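Local coordinates for hypothetical protein (Staphylococcus aureus subsp. aureus, PDB 2ETS) that is of unknown function but adopts a four-helical bundle fold and represents the DUF1798 family of bacterial proteins, at residues R100-F103 against I104-L107. Residues are numbered along the deposited sequence; the frame is centred on the assembly and turned at random.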
loop_
_atom_site.group_PDB
_atom_site.type_symbol
_atom_site.label_atom_id
_atom_site.label_comp_id
_atom_site.label_asym_id
_atom_site.label_seq_id
_atom_site.Cartn_x
_atom_site.Cartn_y
_atom_site.Cartn_z
ATOM N N ARG A 100 12.523 9.988 5.644
ATOM C CA ARG A 100 11.183 10.479 5.997
ATOM C C ARG A 100 10.552 11.267 4.847
ATOM O O ARG A 100 9.373 11.128 4.550
ATOM C CB ARG A 100 11.255 11.375 7.215
ATOM C CG ARG A 100 9.909 11.984 7.573
ATOM C CD ARG A 100 9.960 12.704 8.911
ATOM N NE ARG A 100 10.304 11.803 10.010
ATOM C CZ ARG A 100 9.437 11.064 10.709
ATOM N NH1 ARG A 100 8.141 11.095 10.408
ATOM N NH2 ARG A 100 9.871 10.277 11.713
ATOM N N LYS A 101 11.365 12.117 4.234
ATOM C CA LYS A 101 10.933 12.944 3.138
ATOM C C LYS A 101 10.315 12.085 2.010
ATOM O O LYS A 101 9.203 12.348 1.559
ATOM C CB LYS A 101 12.136 13.783 2.667
ATOM C CG LYS A 101 11.916 14.575 1.402
ATOM C CD LYS A 101 13.132 15.472 1.114
ATOM C CE LYS A 101 13.450 15.595 -0.381
ATOM N NZ LYS A 101 12.308 16.151 -1.173
ATOM N N LEU A 102 11.012 11.041 1.603
ATOM C CA LEU A 102 10.607 10.260 0.420
ATOM C C LEU A 102 9.488 9.272 0.775
ATOM O O LEU A 102 8.588 9.050 -0.018
ATOM C CB LEU A 102 11.806 9.511 -0.168
ATOM C CG LEU A 102 12.974 10.364 -0.691
ATOM C CD1 LEU A 102 14.096 9.457 -1.195
ATOM C CD2 LEU A 102 12.561 11.330 -1.773
ATOM N N PHE A 103 9.572 8.702 1.977
ATOM C CA PHE A 103 8.571 7.765 2.490
ATOM C C PHE A 103 7.208 8.424 2.652
ATOM O O PHE A 103 6.192 7.910 2.170
ATOM C CB PHE A 103 9.028 7.153 3.811
ATOM C CG PHE A 103 8.074 6.117 4.356
ATOM C CD1 PHE A 103 8.139 4.834 3.920
ATOM C CD2 PHE A 103 7.075 6.467 5.252
ATOM C CE1 PHE A 103 7.253 3.887 4.391
ATOM C CE2 PHE A 103 6.203 5.540 5.741
ATOM C CZ PHE A 103 6.277 4.256 5.320
ATOM N N ILE A 104 7.186 9.594 3.266
ATOM C CA ILE A 104 5.930 10.281 3.521
ATOM C C ILE A 104 5.300 10.838 2.234
ATOM O O ILE A 104 4.104 10.755 2.028
ATOM C CB ILE A 104 6.148 11.380 4.563
ATOM C CG1 ILE A 104 6.590 10.746 5.904
ATOM C CG2 ILE A 104 4.889 12.233 4.753
ATOM C CD1 ILE A 104 5.643 9.740 6.494
ATOM N N GLU A 105 6.111 11.368 1.351
ATOM C CA GLU A 105 5.619 11.741 0.057
ATOM C C GLU A 105 4.968 10.584 -0.720
ATOM O O GLU A 105 3.877 10.731 -1.270
ATOM C CB GLU A 105 6.777 12.355 -0.685
ATOM C CG GLU A 105 6.661 12.534 -2.166
ATOM C CD GLU A 105 7.931 13.221 -2.655
ATOM O OE1 GLU A 105 8.919 12.505 -3.005
ATOM O OE2 GLU A 105 7.960 14.471 -2.552
ATOM N N LYS A 106 5.641 9.448 -0.768
ATOM C CA LYS A 106 5.095 8.283 -1.431
ATOM C C LYS A 106 3.814 7.762 -0.728
ATOM O O LYS A 106 2.826 7.467 -1.364
ATOM C CB LYS A 106 6.142 7.198 -1.453
ATOM C CG LYS A 106 5.723 5.943 -2.219
ATOM C CD LYS A 106 6.821 4.856 -2.128
ATOM C CE LYS A 106 8.040 5.161 -2.962
ATOM N NZ LYS A 106 9.198 4.320 -2.344
ATOM N N LEU A 107 3.839 7.668 0.581
ATOM C CA LEU A 107 2.608 7.350 1.351
ATOM C C LEU A 107 1.414 8.292 1.043
ATOM O O LEU A 107 0.280 7.850 0.874
ATOM C CB LEU A 107 2.891 7.392 2.850
ATOM C CG LEU A 107 1.785 6.844 3.784
ATOM C CD1 LEU A 107 2.229 5.553 4.474
ATOM C CD2 LEU A 107 1.443 7.914 4.814
HETATM O O HOH W 1 8.882 9.818 -2.493
#
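Phe103 and Ile104 sit next to each other near the start of helix 100-120, one of the long helices of the four-helical bundle, and their side chains touch on its first turns. The methyl CD1 of Ile104 comes up to the edge of the Phe103 ring, in the ring plane, 3.8 Å from CD2. The Phe103 ring reaches into the bundle because its chi1 (-177°) swings CG away from the backbone N and beside the carbonyl carbon; there it stacks with Phe31 of helix 12-37 and packs on Leu89 of helix 76-92. One turn on, CD1 of Leu107 approaches CE2 of the same ring obliquely at 4.2 Å.

Arg100 runs alongside Ile104 and points the same way, its CG 3.9 Å from CG1 of the isoleucine. Beyond this apolar stem the arginine bends at chi3 (-61°), and its NH1 forms a salt bridge with Glu32, which links helix 100-120 to helix 12-37.

The backbone underneath is regular alpha helix, with four successive i to i+4 bonds; the shortest runs from Leu107 N to Phe103 O at 2.8 Å and is nearly straight.

On the solvent-exposed side, Leu102 and Glu105 lie side by side, with CD2 of Leu102 4.0 Å from OE1 of Glu105. The carbonyl O of Leu102 already accepts from Lys106 N, and a water bridges it to the glutamate, donating to Leu102 O at 2.6 Å and to Glu105 OE1 at 2.7 Å.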